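Local structure of glycosyl hydrolases family 2, sugar binding domain protein (Bacteroides uniformis str. 3978 T3 ii, 6D1P) at residues Ala748-Phe754 with Ser772-Ala778; Pro716-Thr722 with Val733-Asp739; Ala75-Pro81 with Arg764-Thr768. The protein is a beta-glucuronidase of glycosyl hydrolase family 2 from a human gut bacterium, and probably cleaves O-glycosidic bonds that hold glucuronic acid. All blocks are in the same frame, centred on the assembly; numbering follows the deposited sequence.

Contact 1: Ala748-Phe754 with Ser772-Ala778; sequences ACQFIEF and SRRIQAA
Segments 748-754 and 772-778 run antiparallel, extended over strands 751-754 and 774-776, whose axes pass 4.3 Å apart with 154° between their N-to-C directions; C749 (-122/5) and R773 (-69/-34) are kinked. F751 faces Q776 and E753 faces R774 as non-hydrogen-bonded pairs, with I752 and I775 as the hydrogen-bonded pair between them. S772 leads in, its O 3.8 Å from F754 CD1 at the ring edge. R773, a single residue with helix-like angles, accepts F754 N at its O (2.9 Å); its guanidinium forms a salt bridge with D82. R774 extends from the face that also carries F751, E753 and Q776. With chi1 and chi2 both t, it brings NE to 2.7 Å from OE2 of E753 (m, t), a salt bridge whose hydrogen bonds are weak, and it too pairs with D82. I775 exchanges both backbone bonds with I752: I752 N to I775 O at 2.9 Å, I775 N to I752 O at 3.0 Å. Q776 (m, t) lays CG over the face of the F751 ring, 3.5 Å from its centroid, a CH-pi contact, while its OE1 is held by R521. A777 N donates to Q750 O at 2.8 Å, and A777 CB meets I752 CD1 at 3.8 Å. This is ordinary antiparallel pairing at the margin of a beta-sandwich: strand 774-776 is outermost in its sheet, strand 751-756 is flanked on its other side by strand 793-799, and I752, F754 and I775 pack onto strand 781-787 of the facing sheet, with L737 covering I752 and A777.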
loop_
_atom_site.group_PDB
_atom_site.type_symbol
_atom_site.label_atom_id
_atom_site.label_comp_id
_atom_site.label_asym_id
_atom_site.label_seq_id
_atom_site.Cartn_x
_atom_site.Cartn_y
_atom_site.Cartn_z
ATOM N N ALA A 748 -26.680 -21.779 9.412
ATOM C CA ALA A 748 -25.234 -21.762 9.195
ATOM C C ALA A 748 -24.732 -20.327 9.062
ATOM O O ALA A 748 -25.328 -19.521 8.343
ATOM C CB ALA A 748 -24.872 -22.570 7.946
ATOM N N CYS A 749 -23.631 -20.014 9.754
ATOM C CA CYS A 749 -23.017 -18.688 9.734
ATOM C C CYS A 749 -21.556 -18.668 9.263
ATOM O O CYS A 749 -20.923 -17.604 9.327
ATOM C CB CYS A 749 -23.083 -18.051 11.134
ATOM S SG CYS A 749 -24.747 -17.923 11.826
ATOM N N GLN A 750 -20.994 -19.802 8.830
ATOM C CA GLN A 750 -19.605 -19.848 8.362
ATOM C C GLN A 750 -19.301 -18.705 7.407
ATOM O O GLN A 750 -20.099 -18.378 6.518
ATOM C CB GLN A 750 -19.307 -21.166 7.628
ATOM C CG GLN A 750 -19.215 -22.423 8.489
ATOM C CD GLN A 750 -20.575 -22.954 8.932
ATOM O OE1 GLN A 750 -21.635 -22.392 8.595
ATOM N NE2 GLN A 750 -20.551 -24.032 9.711
ATOM N N PHE A 751 -18.130 -18.111 7.592
ATOM C CA PHE A 751 -17.531 -17.286 6.551
ATOM C C PHE A 751 -17.366 -18.086 5.268
ATOM O O PHE A 751 -16.923 -19.241 5.280
ATOM C CB PHE A 751 -16.165 -16.747 6.997
ATOM C CG PHE A 751 -16.254 -15.471 7.766
ATOM C CD1 PHE A 751 -16.639 -14.299 7.132
ATOM C CD2 PHE A 751 -15.979 -15.438 9.130
ATOM C CE1 PHE A 751 -16.747 -13.096 7.845
ATOM C CE2 PHE A 751 -16.060 -14.257 9.834
ATOM C CZ PHE A 751 -16.451 -13.077 9.193
ATOM N N ILE A 752 -17.720 -17.456 4.155
ATOM C CA ILE A 752 -17.542 -18.022 2.828
ATOM C C ILE A 752 -16.744 -17.021 2.007
ATOM O O ILE A 752 -16.945 -15.809 2.140
ATOM C CB ILE A 752 -18.903 -18.350 2.176
ATOM C CG1 ILE A 752 -19.559 -19.516 2.903
ATOM C CG2 ILE A 752 -18.728 -18.771 0.743
ATOM C CD1 ILE A 752 -21.053 -19.566 2.683
ATOM N N GLU A 753 -15.820 -17.532 1.185
ATOM C CA GLU A 753 -14.922 -16.730 0.362
ATOM C C GLU A 753 -15.087 -17.036 -1.121
ATOM O O GLU A 753 -15.172 -18.195 -1.518
ATOM C CB GLU A 753 -13.469 -16.982 0.726
ATOM C CG GLU A 753 -13.156 -16.627 2.143
ATOM C CD GLU A 753 -11.729 -16.948 2.485
ATOM O OE1 GLU A 753 -11.090 -17.647 1.678
ATOM O OE2 GLU A 753 -11.253 -16.504 3.546
ATOM N N PHE A 754 -15.068 -15.996 -1.938
ATOM C CA PHE A 754 -15.198 -16.142 -3.372
ATOM C C PHE A 754 -13.873 -15.856 -4.076
ATOM O O PHE A 754 -13.070 -15.032 -3.634
ATOM C CB PHE A 754 -16.281 -15.215 -3.907
ATOM C CG PHE A 754 -17.647 -15.530 -3.404
ATOM C CD1 PHE A 754 -18.241 -14.729 -2.436
ATOM C CD2 PHE A 754 -18.350 -16.628 -3.898
ATOM C CE1 PHE A 754 -19.533 -15.002 -1.972
ATOM C CE2 PHE A 754 -19.642 -16.919 -3.439
ATOM C CZ PHE A 754 -20.235 -16.098 -2.475
ATOM N N SER A 772 -19.117 -8.485 -1.289
ATOM C CA SER A 772 -18.055 -8.848 -0.359
ATOM C C SER A 772 -17.421 -10.158 -0.790
ATOM O O SER A 772 -18.128 -11.140 -1.049
ATOM C CB SER A 772 -18.584 -8.964 1.076
ATOM O OG SER A 772 -19.138 -7.731 1.486
ATOM N N ARG A 773 -16.086 -10.157 -0.848
ATOM C CA ARG A 773 -15.303 -11.344 -1.183
ATOM C C ARG A 773 -15.365 -12.401 -0.085
ATOM O O ARG A 773 -15.285 -13.607 -0.374
ATOM C CB ARG A 773 -13.845 -10.932 -1.416
ATOM C CG ARG A 773 -12.973 -12.057 -1.938
ATOM C CD ARG A 773 -11.500 -11.695 -1.990
ATOM N NE ARG A 773 -10.810 -12.009 -0.739
ATOM C CZ ARG A 773 -10.510 -13.245 -0.344
ATOM N NH1 ARG A 773 -10.846 -14.296 -1.098
ATOM N NH2 ARG A 773 -9.879 -13.430 0.808
ATOM N N ARG A 774 -15.448 -11.967 1.178
ATOM C CA ARG A 774 -15.612 -12.862 2.318
ATOM C C ARG A 774 -16.741 -12.354 3.207
ATOM O O ARG A 774 -16.761 -11.181 3.589
ATOM C CB ARG A 774 -14.322 -12.981 3.128
ATOM C CG ARG A 774 -14.467 -13.865 4.337
ATOM C CD ARG A 774 -13.236 -13.747 5.187
ATOM N NE ARG A 774 -12.080 -14.088 4.384
ATOM C CZ ARG A 774 -10.882 -13.517 4.490
ATOM N NH1 ARG A 774 -10.654 -12.559 5.385
ATOM N NH2 ARG A 774 -9.908 -13.921 3.694
ATOM N N ILE A 775 -17.660 -13.244 3.558
ATOM C CA ILE A 775 -18.854 -12.847 4.287
ATOM C C ILE A 775 -19.431 -14.085 4.954
ATOM O O ILE A 775 -19.471 -15.169 4.360
ATOM C CB ILE A 775 -19.867 -12.159 3.331
ATOM C CG1 ILE A 775 -21.119 -11.692 4.050
ATOM C CG2 ILE A 775 -20.282 -13.094 2.241
ATOM C CD1 ILE A 775 -22.034 -10.857 3.153
ATOM N N GLN A 776 -19.886 -13.918 6.192
ATOM C CA GLN A 776 -20.609 -14.993 6.861
ATOM C C GLN A 776 -21.902 -15.314 6.126
ATOM O O GLN A 776 -22.582 -14.420 5.615
ATOM C CB GLN A 776 -20.935 -14.605 8.293
ATOM C CG GLN A 776 -19.734 -14.608 9.207
ATOM C CD GLN A 776 -20.127 -14.174 10.606
ATOM O OE1 GLN A 776 -21.311 -14.184 10.958
ATOM N NE2 GLN A 776 -19.144 -13.760 11.395
ATOM N N ALA A 777 -22.243 -16.598 6.083
ATOM C CA ALA A 777 -23.472 -17.027 5.433
ATOM C C ALA A 777 -24.696 -16.476 6.171
ATOM O O ALA A 777 -24.668 -16.238 7.382
ATOM C CB ALA A 777 -23.527 -18.549 5.386
ATOM N N ALA A 778 -25.768 -16.247 5.417
ATOM C CA ALA A 778 -27.031 -15.728 5.937
ATOM C C ALA A 778 -28.049 -16.850 5.769
ATOM O O ALA A 778 -28.555 -17.065 4.663
ATOM C CB ALA A 778 -27.458 -14.468 5.198
#

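Contact 2: Pro716-Thr722 with Val733-Asp739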
loop_
_atom_site.group_PDB
_atom_site.type_symbol
_atom_site.label_atom_id
_atom_site.label_comp_id
_atom_site.label_asym_id
_atom_site.label_seq_id
_atom_site.Cartn_x
_atom_site.Cartn_y
_atom_site.Cartn_z
ATOM N N PRO A 716 -23.022 -28.327 8.193
ATOM C CA PRO A 716 -22.663 -28.097 6.790
ATOM C C PRO A 716 -21.641 -29.102 6.285
ATOM O O PRO A 716 -20.735 -29.524 7.008
ATOM C CB PRO A 716 -22.111 -26.670 6.805
ATOM C CG PRO A 716 -22.936 -25.995 7.866
ATOM C CD PRO A 716 -23.099 -27.060 8.947
ATOM N N SER A 717 -21.812 -29.486 5.022
ATOM C CA SER A 717 -21.048 -30.574 4.431
ATOM C C SER A 717 -20.679 -30.343 2.967
ATOM O O SER A 717 -19.674 -30.897 2.515
ATOM C CB SER A 717 -21.848 -31.881 4.574
ATOM O OG SER A 717 -21.465 -32.891 3.660
ATOM N N ARG A 718 -21.426 -29.539 2.216
ATOM C CA ARG A 718 -21.089 -29.244 0.835
ATOM C C ARG A 718 -21.488 -27.811 0.537
ATOM O O ARG A 718 -22.380 -27.247 1.176
ATOM C CB ARG A 718 -21.802 -30.167 -0.173
ATOM C CG ARG A 718 -21.215 -31.545 -0.338
ATOM C CD ARG A 718 -21.041 -31.884 -1.820
ATOM N NE ARG A 718 -22.299 -32.121 -2.525
ATOM C CZ ARG A 718 -22.489 -31.849 -3.816
ATOM N NH1 ARG A 718 -21.512 -31.319 -4.543
ATOM N NH2 ARG A 718 -23.660 -32.094 -4.384
ATOM N N ILE A 719 -20.835 -27.238 -0.467
ATOM C CA ILE A 719 -21.185 -25.921 -0.972
ATOM C C ILE A 719 -21.705 -26.096 -2.384
ATOM O O ILE A 719 -21.044 -26.721 -3.216
ATOM C CB ILE A 719 -19.983 -24.963 -0.952
ATOM C CG1 ILE A 719 -19.298 -24.988 0.415
ATOM C CG2 ILE A 719 -20.430 -23.568 -1.323
ATOM C CD1 ILE A 719 -17.998 -24.210 0.463
ATOM N N LEU A 720 -22.882 -25.555 -2.651
ATOM C CA LEU A 720 -23.453 -25.558 -3.984
ATOM C C LEU A 720 -23.452 -24.141 -4.528
ATOM O O LEU A 720 -23.802 -23.194 -3.817
ATOM C CB LEU A 720 -24.886 -26.091 -3.986
ATOM C CG LEU A 720 -25.136 -27.519 -3.509
ATOM C CD1 LEU A 720 -26.603 -27.874 -3.725
ATOM C CD2 LEU A 720 -24.232 -28.502 -4.229
ATOM N N LEU A 721 -23.074 -23.998 -5.788
ATOM C CA LEU A 721 -23.150 -22.719 -6.476
ATOM C C LEU A 721 -24.263 -22.749 -7.512
ATOM O O LEU A 721 -24.452 -23.753 -8.204
ATOM C CB LEU A 721 -21.812 -22.377 -7.144
ATOM C CG LEU A 721 -20.775 -21.869 -6.153
ATOM C CD1 LEU A 721 -19.324 -21.892 -6.728
ATOM C CD2 LEU A 721 -21.186 -20.473 -5.701
ATOM N N THR A 722 -25.001 -21.646 -7.603
ATOM C CA THR A 722 -25.987 -21.429 -8.648
ATOM C C THR A 722 -25.875 -19.979 -9.086
ATOM O O THR A 722 -25.275 -19.167 -8.389
ATOM C CB THR A 722 -27.403 -21.732 -8.139
ATOM O OG1 THR A 722 -27.593 -21.074 -6.879
ATOM C CG2 THR A 722 -27.586 -23.229 -7.944
ATOM N N VAL A 733 -24.234 -14.682 -8.130
ATOM C CA VAL A 733 -23.838 -16.052 -7.849
ATOM C C VAL A 733 -24.118 -16.323 -6.379
ATOM O O VAL A 733 -23.859 -15.467 -5.522
ATOM C CB VAL A 733 -22.349 -16.276 -8.191
ATOM C CG1 VAL A 733 -21.825 -17.552 -7.564
ATOM C CG2 VAL A 733 -22.155 -16.313 -9.692
ATOM N N GLN A 734 -24.642 -17.514 -6.086
ATOM C CA GLN A 734 -25.068 -17.877 -4.742
ATOM C C GLN A 734 -24.350 -19.136 -4.286
ATOM O O GLN A 734 -24.288 -20.125 -5.025
ATOM C CB GLN A 734 -26.583 -18.096 -4.695
ATOM C CG GLN A 734 -27.069 -18.596 -3.348
ATOM C CD GLN A 734 -28.575 -18.830 -3.312
ATOM O OE1 GLN A 734 -29.364 -17.900 -3.097
ATOM N NE2 GLN A 734 -28.977 -20.079 -3.514
ATOM N N ALA A 735 -23.796 -19.094 -3.083
ATOM C CA ALA A 735 -23.279 -20.283 -2.422
ATOM C C ALA A 735 -24.288 -20.751 -1.380
ATOM O O ALA A 735 -24.843 -19.944 -0.635
ATOM C CB ALA A 735 -21.924 -20.014 -1.758
ATOM N N GLU A 736 -24.513 -22.055 -1.329
ATOM C CA GLU A 736 -25.456 -22.666 -0.410
ATOM C C GLU A 736 -24.724 -23.717 0.405
ATOM O O GLU A 736 -24.060 -24.587 -0.163
ATOM C CB GLU A 736 -26.627 -23.307 -1.180
ATOM C CG GLU A 736 -27.837 -23.662 -0.315
ATOM C CD GLU A 736 -28.908 -24.412 -1.092
ATOM O OE1 GLU A 736 -28.572 -25.417 -1.753
ATOM O OE2 GLU A 736 -30.086 -23.983 -1.064
ATOM N N LEU A 737 -24.822 -23.632 1.728
ATOM C CA LEU A 737 -24.306 -24.685 2.588
ATOM C C LEU A 737 -25.408 -25.722 2.779
ATOM O O LEU A 737 -26.534 -25.367 3.153
ATOM C CB LEU A 737 -23.859 -24.105 3.930
ATOM C CG LEU A 737 -22.736 -23.071 3.809
ATOM C CD1 LEU A 737 -22.446 -22.370 5.114
ATOM C CD2 LEU A 737 -21.467 -23.746 3.291
ATOM N N ILE A 738 -25.105 -26.991 2.489
ATOM C CA ILE A 738 -26.074 -28.072 2.650
ATOM C C ILE A 738 -25.462 -29.164 3.517
ATOM O O ILE A 738 -24.245 -29.256 3.663
ATOM C CB ILE A 738 -26.549 -28.677 1.306
ATOM C CG1 ILE A 738 -25.384 -29.402 0.629
ATOM C CG2 ILE A 738 -27.151 -27.607 0.412
ATOM C CD1 ILE A 738 -25.810 -30.283 -0.514
ATOM N N ASP A 739 -26.326 -29.991 4.113
ATOM C CA ASP A 739 -25.869 -31.105 4.933
ATOM C C ASP A 739 -25.588 -32.325 4.057
ATOM O O ASP A 739 -25.751 -32.302 2.838
ATOM C CB ASP A 739 -26.868 -31.443 6.059
ATOM C CG ASP A 739 -28.264 -31.945 5.548
ATOM O OD1 ASP A 739 -28.461 -32.270 4.349
ATOM O OD2 ASP A 739 -29.224 -31.948 6.371
HETATM O O HOH W 1 -26.787 -21.966 -4.589
#
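P716 approaches the partner strand through its ring, CB lying 4.2 Å from CB of L737. At S717 the backbone N donates to I738 O at 2.8 Å, and R718 N reaches that oxygen at 3.2 Å, while I738 N returns a bond to R718 O at 3.0 Å. Two residues thus face one, a classic beta bulge. The R718 side chain lies along I738, CB to CG1 3.7 Å. I719 turns to the other face, where CG1 meets L737 CD2 at 3.8 Å and CG2 meets A735 CB at 3.9 Å.

These strands form a beta hairpin, 718-723 with 730-738; the axes of 718-722 and 733-738 pass 4.5 Å apart, with 153° between their N-to-C directions, and strand 781-787 continues the sheet beyond 730-738. The face bearing I719, L721, A735 and L737 is wholly apolar, whereas the other mixes L720 and I738 with polar side chains; strands 793-799 and 807-811 of the second sheet pack against the former, as in a beta-sandwich.

L720 forms the next hydrogen-bonded pair, its N to E736 O at 2.9 Å and E736 N to its O at 2.8 Å; its CD1 comes within 4.1 Å of I738 CD1, whereas the E736 carboxylate pairs with R744. L721 drives CD2 to 3.5 Å from V733 CG1. At T722, N bonds Q734 O (3.1 Å) and O accepts Q734 N (2.9 Å), and a water 2.6 Å from T722 OG1 also bonds O and NE2 of Q734, each at 3.1 Å, while OE1 of Q734 is held by R781.

Contact 3: Ala75-Pro81 with Arg764-Thr768. With K (potassium ion), chain J.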
loop_
_atom_site.group_PDB
_atom_site.type_symbol
_atom_site.label_atom_id
_atom_site.label_comp_id
_atom_site.label_asym_id
_atom_site.label_seq_id
_atom_site.Cartn_x
_atom_site.Cartn_y
_atom_site.Cartn_z
ATOM N N ALA A 75 -11.374 4.150 -0.929
ATOM C CA ALA A 75 -12.578 3.774 -1.660
ATOM C C ALA A 75 -12.812 2.269 -1.637
ATOM O O ALA A 75 -13.958 1.813 -1.578
ATOM C CB ALA A 75 -12.483 4.279 -3.106
ATOM N N GLU A 76 -11.752 1.483 -1.677
ATOM C CA GLU A 76 -11.930 0.041 -1.604
ATOM C C GLU A 76 -11.283 -0.599 -0.388
ATOM O O GLU A 76 -11.843 -1.559 0.159
ATOM C CB GLU A 76 -11.380 -0.637 -2.875
ATOM C CG GLU A 76 -12.418 -0.803 -3.974
ATOM C CD GLU A 76 -12.018 -1.850 -5.024
ATOM O OE1 GLU A 76 -12.825 -2.076 -5.973
ATOM O OE2 GLU A 76 -10.909 -2.443 -4.895
ATOM N N ASP A 77 -10.103 -0.132 0.040
ATOM C CA ASP A 77 -9.384 -0.907 1.037
ATOM C C ASP A 77 -9.950 -0.734 2.446
ATOM O O ASP A 77 -9.560 -1.498 3.342
ATOM C CB ASP A 77 -7.860 -0.604 0.982
ATOM C CG ASP A 77 -7.454 0.751 1.603
ATOM O OD1 ASP A 77 -8.298 1.576 1.995
ATOM O OD2 ASP A 77 -6.235 1.003 1.696
ATOM N N ALA A 78 -10.886 0.204 2.667
ATOM C CA ALA A 78 -11.506 0.287 3.989
ATOM C C ALA A 78 -12.163 -1.033 4.357
ATOM O O ALA A 78 -12.073 -1.471 5.504
ATOM C CB ALA A 78 -12.527 1.434 4.061
ATOM N N VAL A 79 -12.807 -1.693 3.392
ATOM C CA VAL A 79 -13.533 -2.926 3.663
ATOM C C VAL A 79 -12.886 -4.142 3.021
ATOM O O VAL A 79 -13.430 -5.247 3.139
ATOM C CB VAL A 79 -15.014 -2.821 3.242
ATOM C CG1 VAL A 79 -15.753 -1.715 4.052
ATOM C CG2 VAL A 79 -15.138 -2.584 1.740
ATOM N N ASP A 80 -11.750 -3.987 2.357
ATOM C CA ASP A 80 -10.993 -5.149 1.909
ATOM C C ASP A 80 -10.671 -6.019 3.116
ATOM O O ASP A 80 -9.981 -5.553 4.029
ATOM C CB ASP A 80 -9.709 -4.710 1.229
ATOM C CG ASP A 80 -8.930 -5.874 0.609
ATOM O OD1 ASP A 80 -8.779 -6.965 1.229
ATOM O OD2 ASP A 80 -8.463 -5.668 -0.525
ATOM N N PRO A 81 -11.125 -7.273 3.163
ATOM C CA PRO A 81 -10.959 -8.068 4.392
ATOM C C PRO A 81 -9.520 -8.445 4.708
ATOM O O PRO A 81 -9.264 -8.927 5.819
ATOM C CB PRO A 81 -11.801 -9.318 4.109
ATOM C CG PRO A 81 -11.702 -9.458 2.617
ATOM C CD PRO A 81 -11.723 -8.060 2.073
ATOM N N ARG A 764 -16.442 -6.690 -5.645
ATOM C CA ARG A 764 -16.081 -6.899 -4.260
ATOM C C ARG A 764 -15.672 -5.581 -3.617
ATOM O O ARG A 764 -15.749 -4.504 -4.227
ATOM C CB ARG A 764 -14.973 -7.952 -4.135
ATOM C CG ARG A 764 -13.704 -7.693 -4.919
ATOM C CD ARG A 764 -12.921 -9.008 -5.002
ATOM N NE ARG A 764 -11.813 -8.958 -5.954
ATOM C CZ ARG A 764 -10.527 -9.068 -5.618
ATOM N NH1 ARG A 764 -10.180 -9.247 -4.347
ATOM N NH2 ARG A 764 -9.583 -9.012 -6.560
ATOM N N ASN A 765 -15.257 -5.700 -2.352
ATOM C CA ASN A 765 -14.868 -4.576 -1.491
ATOM C C ASN A 765 -15.920 -3.466 -1.473
ATOM O O ASN A 765 -15.600 -2.277 -1.520
ATOM C CB ASN A 765 -13.496 -4.026 -1.894
ATOM C CG ASN A 765 -12.436 -5.090 -1.912
ATOM O OD1 ASN A 765 -12.422 -6.004 -1.082
ATOM N ND2 ASN A 765 -11.549 -4.999 -2.878
ATOM N N GLN A 766 -17.194 -3.847 -1.377
ATOM C CA GLN A 766 -18.247 -2.846 -1.250
ATOM C C GLN A 766 -18.735 -2.655 0.179
ATOM O O GLN A 766 -19.262 -1.586 0.504
ATOM C CB GLN A 766 -19.440 -3.206 -2.146
ATOM C CG GLN A 766 -19.080 -3.361 -3.626
ATOM C CD GLN A 766 -18.565 -2.068 -4.220
ATOM O OE1 GLN A 766 -19.291 -1.069 -4.291
ATOM N NE2 GLN A 766 -17.295 -2.071 -4.640
ATOM N N GLY A 767 -18.580 -3.664 1.035
ATOM C CA GLY A 767 -19.172 -3.616 2.361
ATOM C C GLY A 767 -20.654 -3.931 2.383
ATOM O O GLY A 767 -21.361 -3.494 3.297
ATOM N N THR A 768 -21.143 -4.682 1.407
ATOM C CA THR A 768 -22.555 -4.996 1.232
ATOM C C THR A 768 -22.756 -6.510 1.233
ATOM O O THR A 768 -21.792 -7.288 1.219
ATOM C CB THR A 768 -23.077 -4.395 -0.073
ATOM O OG1 THR A 768 -22.256 -4.865 -1.149
ATOM C CG2 THR A 768 -23.016 -2.879 -0.021
HETATM K K K J . -9.690 -3.198 5.595
HETATM O O HOH W 2 -16.116 0.332 -0.769
HETATM O O HOH W 3 -8.652 -1.567 7.697
#
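N765 thrusts its side chain into the hollow of the 75-81 loop, overlapping E76, V79, D80 and P81, and contributes the largest share of the 304 Å² buried here. Its backbone sits in the left-handed region (50/43), which turns CB toward the loop. OD1 of N765 rests 3.4 Å from D80 CA and 3.8 Å from P81 CD, contacts without a hydrogen bond, while ND2 of N765 reaches OE2 of E76 at 3.3 Å in a weak one. V79 also points at the partner: its CG2 lies 3.3 Å from N765 O and 3.7 Å from G767 N. G767 adopts 79/25, where a CB would be jammed against the preceding carbonyl and would also press tightly on V79 CG1, so the absence of a side chain fits both its own turn and its neighbour. A water lies 2.7 Å from A75 O and 2.8 Å from N765 O and bridges the two backbones where they make no direct bond. Within 764-768, Q766 NE2 donates back to R764 O at 2.9 Å, spanning N765.

The loop itself is wound by weak backbone bonds, V79 N and D80 N both to E76 O, and D77 O (2.8 Å), A78 O (2.9 Å) and D80 O (2.8 Å) gather round a potassium ion, with V83 and a water at 2.9 Å completing its ligands. Coordination by main-chain carbonyls and water is common for potassium; the site lies here in the sugar-binding domain region, pressed against a loop of the C-terminal beta-sandwich.

From the N terminus, the chain first passes through 75-81, the potassium-binding loop, whose partner is 764-768, with 682 residues between them, so contact 3 closes by far the longest loop. Contact 2 opens and closes within that span as a local hairpin with 10 residues between its segments. Contact 1 then opens at 748-754, before contact 3 closes, and itself closes afterwards at 772-778, so contacts 1 and 3 cross. Contacts 1 and 2 belong to the two facing sheets of the C-terminal sandwich and touch where A748 and Q750 meet P716 and L737. R773 meets R764, and R774 reaches across to P81, so that contact 1 too touches the N-terminal loop.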